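Local structure of penicillin-binding protein A (Mycobacterium tuberculosis, 3UPO) at residues G389-S394 and A418-P423; H407-A412 and D436-T441. The protein probably catalyses the cross-linking of cell-wall peptidoglycan as a penicillin-sensitive D,D-transpeptidase, and is probably required for the regulation of cell length. All coordinates share one frame; numbering follows the deposited sequence.

Contact 1: residues G389-S394 and A418-P423; sequences GVQIAS and APAQAP
Gln391 and Ala420 supply the polar core of this contact: the amide of Ala420 donates to Gln391 O, with 2.8 Å between Ala420 N and Gln391 O. The bond is moderately bent, 153° at the hydrogen, and the donor stands 29° out of the carbonyl plane. The same oxygen also receives a CA-H contact from Pro419, its CA lying 3.4 Å from Gln391 O, so two neighbouring residues of the loop converge on one acceptor. Beside this polar point the methyl groups pack. Ala420 CB comes to 4.1 Å from Ala393 CB and also lies against the stem of Gln391. Ala418 CB reaches Ile392 CG1 at 3.9 Å, with Val390 CG1 touching the same methyl. Ile392 points away from the loop, and it is its CG1, anti to the carbonyl carbon (chi1 -63°), that grazes the Ala418 methyl.

At the outer margin the two glutamines meet without a hydrogen bond between them. Gln391 is extended and carries OE1 to 3.4 Å from Gln421 CG, while Gln421 bends at its second torsion; the amide planes are nearly perpendicular.

What positions these groups is the loop itself. A cis peptide precedes Pro419, and a weak backbone bond from Ala422 to Pro419 O lies within the turn that follows, an example of how a tight connection can present a backbone N-H to the chain beside it. The loop joins strands 411-418 and 425-431, and Ala418 is still hydrogen-bonded through its backbone to Val425. Across from it, Ala393 begins strand 393-399 and pairs with Phe417. Val375 of helix 364-380 packs on Ala393 and Ala420, and Ile454 of helix 442-458 on Ile392 and Ala418.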
ATOM      1  N   GLY A 389     -19.711  10.824 -12.460  1.00 64.84           N
ATOM      2  CA  GLY A 389     -19.216  12.176 -12.160  1.00 63.83           C
ATOM      3  C   GLY A 389     -17.941  12.290 -11.328  1.00 61.66           C
ATOM      4  O   GLY A 389     -17.637  13.369 -10.801  1.00 62.31           O
ATOM      5  N   VAL A 390     -17.197  11.194 -11.178  1.00 58.61           N
ATOM      6  CA  VAL A 390     -15.866  11.272 -10.567  1.00 55.69           C
ATOM      7  C   VAL A 390     -14.803  10.784 -11.553  1.00 53.71           C
ATOM      8  O   VAL A 390     -14.804   9.619 -11.956  1.00 52.83           O
ATOM      9  CB  VAL A 390     -15.763  10.481  -9.235  1.00 55.01           C
ATOM     10  CG1 VAL A 390     -14.341  10.489  -8.722  1.00 53.18           C
ATOM     11  CG2 VAL A 390     -16.701  11.062  -8.177  1.00 56.44           C
ATOM     12  N   GLN A 391     -13.909  11.691 -11.936  1.00 52.29           N
ATOM     13  CA  GLN A 391     -12.801  11.385 -12.833  1.00 50.69           C
ATOM     14  C   GLN A 391     -11.631  10.760 -12.067  1.00 48.33           C
ATOM     15  O   GLN A 391     -11.057  11.393 -11.176  1.00 47.69           O
ATOM     16  CB  GLN A 391     -12.341  12.667 -13.528  1.00 51.61           C
ATOM     17  CG  GLN A 391     -11.308  12.486 -14.633  1.00 51.24           C
ATOM     18  CD  GLN A 391     -10.973  13.818 -15.296  1.00 52.88           C
ATOM     19  OE1 GLN A 391     -10.422  14.719 -14.657  1.00 54.77           O
ATOM     20  NE2 GLN A 391     -11.319  13.952 -16.582  1.00 53.88           N
ATOM     21  N   ILE A 392     -11.287   9.523 -12.432  1.00 46.23           N
ATOM     22  CA  ILE A 392     -10.197   8.783 -11.799  1.00 43.56           C
ATOM     23  C   ILE A 392      -8.993   8.690 -12.724  1.00 42.77           C
ATOM     24  O   ILE A 392      -9.157   8.498 -13.928  1.00 42.99           O
ATOM     25  CB  ILE A 392     -10.648   7.342 -11.388  1.00 43.13           C
ATOM     26  CG1 ILE A 392     -11.766   7.410 -10.332  1.00 43.27           C
ATOM     27  CG2 ILE A 392      -9.444   6.498 -10.916  1.00 39.97           C
ATOM     28  CD1 ILE A 392     -12.471   6.083 -10.055  1.00 42.36           C
ATOM     29  N   ALA A 393      -7.791   8.820 -12.155  1.00 41.45           N
ATOM     30  CA  ALA A 393      -6.537   8.553 -12.868  1.00 40.43           C
ATOM     31  C   ALA A 393      -5.962   7.299 -12.286  1.00 39.57           C
ATOM     32  O   ALA A 393      -5.915   7.166 -11.065  1.00 39.40           O
ATOM     33  CB  ALA A 393      -5.554   9.683 -12.678  1.00 40.81           C
ATOM     34  N   SER A 394      -5.508   6.383 -13.137  1.00 38.81           N
ATOM     35  CA  SER A 394      -5.069   5.092 -12.647  1.00 38.36           C
ATOM     36  C   SER A 394      -4.072   4.447 -13.561  1.00 38.21           C
ATOM     37  O   SER A 394      -3.797   4.946 -14.651  1.00 38.97           O
ATOM     38  CB  SER A 394      -6.266   4.149 -12.463  1.00 38.69           C
ATOM     39  OG  SER A 394      -6.802   3.736 -13.715  1.00 38.79           O
ATOM     40  N   ALA A 418      -7.937  10.338  -7.237  1.00 40.28           N
ATOM     41  CA  ALA A 418      -9.219  10.947  -7.584  1.00 41.77           C
ATOM     42  C   ALA A 418      -9.631  12.045  -6.594  1.00 42.85           C
ATOM     43  O   ALA A 418      -9.175  12.033  -5.444  1.00 42.82           O
ATOM     44  CB  ALA A 418     -10.312   9.873  -7.632  1.00 42.04           C
ATOM     45  N   PRO A 419     -10.453  13.022  -7.044  1.00 43.90           N
ATOM     46  CA  PRO A 419     -10.743  13.354  -8.456  1.00 44.80           C
ATOM     47  C   PRO A 419      -9.435  13.762  -9.143  1.00 45.22           C
ATOM     48  O   PRO A 419      -8.615  14.439  -8.519  1.00 45.99           O
ATOM     49  CB  PRO A 419     -11.670  14.567  -8.355  1.00 45.78           C
ATOM     50  CG  PRO A 419     -12.260  14.505  -6.988  1.00 46.00           C
ATOM     51  CD  PRO A 419     -11.192  13.894  -6.112  1.00 44.99           C
ATOM     52  N   ALA A 420      -9.223  13.349 -10.390  1.00 45.06           N
ATOM     53  CA  ALA A 420      -7.943  13.588 -11.070  1.00 45.50           C
ATOM     54  C   ALA A 420      -7.478  15.039 -11.089  1.00 46.68           C
ATOM     55  O   ALA A 420      -6.275  15.308 -11.192  1.00 46.08           O
ATOM     56  CB  ALA A 420      -7.970  13.032 -12.491  1.00 45.31           C
ATOM     57  N   GLN A 421      -8.423  15.969 -10.984  1.00 49.04           N
ATOM     58  CA  GLN A 421      -8.121  17.399 -11.167  1.00 51.20           C
ATOM     59  C   GLN A 421      -7.675  18.035  -9.871  1.00 50.86           C
ATOM     60  O   GLN A 421      -6.845  18.950  -9.880  1.00 51.76           O
ATOM     61  CB  GLN A 421      -9.339  18.163 -11.672  1.00 53.27           C
ATOM     62  CG  GLN A 421      -9.970  17.607 -12.909  1.00 56.54           C
ATOM     63  CD  GLN A 421      -9.279  18.082 -14.164  1.00 60.86           C
ATOM     64  OE1 GLN A 421      -8.239  17.530 -14.556  1.00 61.94           O
ATOM     65  NE2 GLN A 421      -9.855  19.103 -14.814  1.00 60.49           N
ATOM     66  N   ALA A 422      -8.268  17.585  -8.767  1.00 49.63           N
ATOM     67  CA  ALA A 422      -7.870  18.047  -7.441  1.00 48.88           C
ATOM     68  C   ALA A 422      -7.999  16.918  -6.403  1.00 46.90           C
ATOM     69  O   ALA A 422      -8.956  16.894  -5.635  1.00 47.35           O
ATOM     70  CB  ALA A 422      -8.669  19.294  -7.033  1.00 50.29           C
ATOM     71  N   PRO A 423      -7.010  15.999  -6.377  1.00 45.12           N
ATOM     72  CA  PRO A 423      -7.058  14.708  -5.667  1.00 43.96           C
ATOM     73  C   PRO A 423      -7.254  14.760  -4.145  1.00 44.20           C
ATOM     74  O   PRO A 423      -6.608  15.551  -3.441  1.00 44.50           O
ATOM     75  CB  PRO A 423      -5.709  14.070  -6.017  1.00 42.91           C
ATOM     76  CG  PRO A 423      -5.274  14.780  -7.302  1.00 43.06           C
ATOM     77  CD  PRO A 423      -5.728  16.173  -7.095  1.00 44.44           C
TER

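Contact 2: residues H407-A412 and D436-T441; sequences HTPPHA and DRLSAT
The ring of Pro409 has Leu438 CD1 over one face, 3.8 Å from Pro409 CD, while its CB edge abuts the backbone at 3.4 Å between Pro409 CB and Arg437 O. Pro410 presents an edge instead: its CD lies 3.5 Å from Arg437 O and equally near Leu438 O, and its CG is 3.7 Å from Ala440 O. Further along, Ala412 CB sits 3.4 Å from Thr441 O. No hydrogen bond crosses the contact, which illustrates how consecutive prolines, having no N-H to donate, can pack their ring carbons against a methyl and the carbonyl oxygens of a turn.

That turn is type I, from Arg437 to Ala440, closed by Ala440 N on Arg437 O at 3.1 Å; the acceptor oxygen therefore also serves as packing surface for both prolines. Leu438 starts away from them, but two unstaggered torsions (chi1 -103°, chi2 31°) bring CD1 over Pro409. Asp436 turns its carboxylate outward to a salt bridge with Lys130.

Just past the turn, Thr441 is the N-cap of helix 442-458, its OG1 accepting a hydrogen bond from Ala444 N, and it touches the bound penicillin G, consistent with this end bordering the active site, where Ser193 is the probable acyl-ester nucleophile. Leu445 of that helix covers Ala412 and Ala440. Ala412 pairs with Val431 of strand 425-431, His411 with Ala399, and Thr398 of strand 393-399 touches Pro410 and Thr441.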
ATOM      1  N   HIS A 407       3.254 -20.690 -15.143  1.00 61.63           N
ATOM      2  CA  HIS A 407       2.238 -21.623 -14.669  1.00 61.43           C
ATOM      3  C   HIS A 407       1.733 -21.218 -13.281  1.00 59.92           C
ATOM      4  O   HIS A 407       1.078 -21.997 -12.581  1.00 60.44           O
ATOM      5  CB  HIS A 407       2.812 -23.045 -14.689  1.00 63.26           C
ATOM      6  CG  HIS A 407       3.233 -23.498 -16.057  1.00 65.43           C
ATOM      7  ND1 HIS A 407       4.296 -22.939 -16.734  1.00 67.20           N
ATOM      8  CD2 HIS A 407       2.720 -24.442 -16.882  1.00 67.80           C
ATOM      9  CE1 HIS A 407       4.421 -23.517 -17.916  1.00 68.44           C
ATOM     10  NE2 HIS A 407       3.481 -24.439 -18.026  1.00 69.44           N
ATOM     11  N   THR A 408       2.032 -19.974 -12.909  1.00 57.48           N
ATOM     12  CA  THR A 408       1.703 -19.429 -11.600  1.00 55.36           C
ATOM     13  C   THR A 408       0.792 -18.230 -11.808  1.00 53.38           C
ATOM     14  O   THR A 408       1.088 -17.381 -12.653  1.00 52.92           O
ATOM     15  CB  THR A 408       2.993 -19.016 -10.846  1.00 54.96           C
ATOM     16  OG1 THR A 408       3.838 -20.164 -10.701  1.00 55.93           O
ATOM     17  CG2 THR A 408       2.685 -18.473  -9.463  1.00 54.61           C
ATOM     18  N   PRO A 409      -0.333 -18.164 -11.065  1.00 51.91           N
ATOM     19  CA  PRO A 409      -1.246 -17.030 -11.265  1.00 50.45           C
ATOM     20  C   PRO A 409      -0.610 -15.693 -10.849  1.00 48.52           C
ATOM     21  O   PRO A 409       0.001 -15.603  -9.782  1.00 47.50           O
ATOM     22  CB  PRO A 409      -2.472 -17.376 -10.408  1.00 50.62           C
ATOM     23  CG  PRO A 409      -1.994 -18.399  -9.411  1.00 52.03           C
ATOM     24  CD  PRO A 409      -0.799 -19.096 -10.021  1.00 52.75           C
ATOM     25  N   PRO A 410      -0.753 -14.662 -11.704  1.00 47.44           N
ATOM     26  CA  PRO A 410      -0.079 -13.380 -11.513  1.00 45.83           C
ATOM     27  C   PRO A 410      -0.777 -12.519 -10.466  1.00 44.58           C
ATOM     28  O   PRO A 410      -1.943 -12.774 -10.140  1.00 44.96           O
ATOM     29  CB  PRO A 410      -0.191 -12.731 -12.894  1.00 45.80           C
ATOM     30  CG  PRO A 410      -1.475 -13.260 -13.448  1.00 46.57           C
ATOM     31  CD  PRO A 410      -1.603 -14.666 -12.915  1.00 47.71           C
ATOM     32  N   HIS A 411      -0.070 -11.522  -9.930  1.00 42.78           N
ATOM     33  CA  HIS A 411      -0.695 -10.557  -9.023  1.00 40.94           C
ATOM     34  C   HIS A 411      -1.444  -9.546  -9.845  1.00 39.85           C
ATOM     35  O   HIS A 411      -0.935  -9.088 -10.854  1.00 40.24           O
ATOM     36  CB  HIS A 411       0.341  -9.797  -8.187  1.00 40.31           C
ATOM     37  CG  HIS A 411       1.321 -10.673  -7.469  1.00 40.41           C
ATOM     38  ND1 HIS A 411       0.936 -11.669  -6.599  1.00 38.96           N
ATOM     39  CD2 HIS A 411       2.674 -10.682  -7.475  1.00 38.89           C
ATOM     40  CE1 HIS A 411       2.009 -12.257  -6.106  1.00 39.60           C
ATOM     41  NE2 HIS A 411       3.076 -11.675  -6.619  1.00 39.34           N
ATOM     42  N   ALA A 412      -2.634  -9.171  -9.393  1.00 39.20           N
ATOM     43  CA  ALA A 412      -3.405  -8.103 -10.017  1.00 38.17           C
ATOM     44  C   ALA A 412      -3.219  -6.809  -9.227  1.00 37.25           C
ATOM     45  O   ALA A 412      -3.508  -6.755  -8.027  1.00 36.33           O
ATOM     46  CB  ALA A 412      -4.882  -8.481 -10.094  1.00 38.47           C
ATOM     47  N   ASP A 436      -6.273 -16.813  -7.497  1.00 51.34           N
ATOM     48  CA  ASP A 436      -5.840 -18.135  -7.979  1.00 52.56           C
ATOM     49  C   ASP A 436      -6.214 -18.440  -9.442  1.00 52.93           C
ATOM     50  O   ASP A 436      -6.468 -19.598  -9.811  1.00 53.70           O
ATOM     51  CB  ASP A 436      -6.291 -19.241  -7.010  1.00 53.64           C
ATOM     52  CG  ASP A 436      -5.780 -19.000  -5.579  1.00 54.85           C
ATOM     53  OD1 ASP A 436      -6.571 -19.184  -4.628  1.00 54.21           O
ATOM     54  OD2 ASP A 436      -4.593 -18.596  -5.419  1.00 55.42           O
ATOM     55  N   ARG A 437      -6.203 -17.391 -10.271  1.00 51.87           N
ATOM     56  CA  ARG A 437      -6.467 -17.506 -11.718  1.00 51.90           C
ATOM     57  C   ARG A 437      -5.283 -17.073 -12.568  1.00 50.89           C
ATOM     58  O   ARG A 437      -4.761 -15.961 -12.408  1.00 49.31           O
ATOM     59  CB  ARG A 437      -7.700 -16.695 -12.099  1.00 51.60           C
ATOM     60  CG  ARG A 437      -8.974 -17.373 -11.667  1.00 55.14           C
ATOM     61  CD  ARG A 437      -9.933 -16.416 -11.033  1.00 57.59           C
ATOM     62  NE  ARG A 437     -10.950 -17.163 -10.304  1.00 62.42           N
ATOM     63  CZ  ARG A 437     -12.059 -17.628 -10.858  1.00 64.94           C
ATOM     64  NH1 ARG A 437     -12.933 -18.304 -10.118  1.00 65.17           N
ATOM     65  NH2 ARG A 437     -12.290 -17.409 -12.154  1.00 67.06           N
ATOM     66  N   LEU A 438      -4.880 -17.963 -13.474  1.00 51.12           N
ATOM     67  CA  LEU A 438      -3.817 -17.716 -14.433  1.00 50.61           C
ATOM     68  C   LEU A 438      -4.113 -16.529 -15.349  1.00 50.04           C
ATOM     69  O   LEU A 438      -3.183 -15.862 -15.838  1.00 48.70           O
ATOM     70  CB  LEU A 438      -3.574 -18.972 -15.276  1.00 51.94           C
ATOM     71  CG  LEU A 438      -2.375 -19.894 -15.010  1.00 52.98           C
ATOM     72  CD1 LEU A 438      -1.957 -19.923 -13.535  1.00 52.86           C
ATOM     73  CD2 LEU A 438      -2.672 -21.307 -15.509  1.00 53.63           C
ATOM     74  N   SER A 439      -5.404 -16.273 -15.572  1.00 49.78           N
ATOM     75  CA  SER A 439      -5.838 -15.196 -16.461  1.00 49.14           C
ATOM     76  C   SER A 439      -6.264 -13.933 -15.697  1.00 47.67           C
ATOM     77  O   SER A 439      -6.861 -13.023 -16.284  1.00 47.45           O
ATOM     78  CB  SER A 439      -6.963 -15.687 -17.388  1.00 50.15           C
ATOM     79  OG  SER A 439      -8.185 -15.770 -16.684  1.00 51.48           O
ATOM     80  N   ALA A 440      -5.946 -13.880 -14.398  1.00 46.21           N
ATOM     81  CA  ALA A 440      -6.148 -12.682 -13.569  1.00 44.67           C
ATOM     82  C   ALA A 440      -5.535 -11.426 -14.176  1.00 43.61           C
ATOM     83  O   ALA A 440      -4.424 -11.459 -14.709  1.00 43.12           O
ATOM     84  CB  ALA A 440      -5.571 -12.894 -12.185  1.00 44.35           C
ATOM     85  N   THR A 441      -6.267 -10.320 -14.089  1.00 42.82           N
ATOM     86  CA  THR A 441      -5.731  -9.019 -14.476  1.00 41.57           C
ATOM     87  C   THR A 441      -6.077  -7.957 -13.431  1.00 41.45           C
ATOM     88  O   THR A 441      -7.074  -8.085 -12.698  1.00 41.38           O
ATOM     89  CB  THR A 441      -6.247  -8.532 -15.869  1.00 41.85           C
ATOM     90  OG1 THR A 441      -7.670  -8.369 -15.829  1.00 43.48           O
ATOM     91  CG2 THR A 441      -5.860  -9.483 -17.001  1.00 40.28           C
TER

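Contacts 1 and 2 lie at different ends of the same antiparallel sheet in the transpeptidase domain, their centres about 28 Å apart and their nearest atoms about 12 Å apart. Strand 411-418 runs from one to the other, beginning in contact 2 and ending in contact 1, and helix 442-458 packs against both. Each is partly buried, but the share of exposed residues is larger in contact 2, whose turn reaches the surface. Contact 1 combines a backbone hydrogen bond with small methyl packing far from the annotated site; contact 2 sets proline rings against carbonyls beside the bound penicillin.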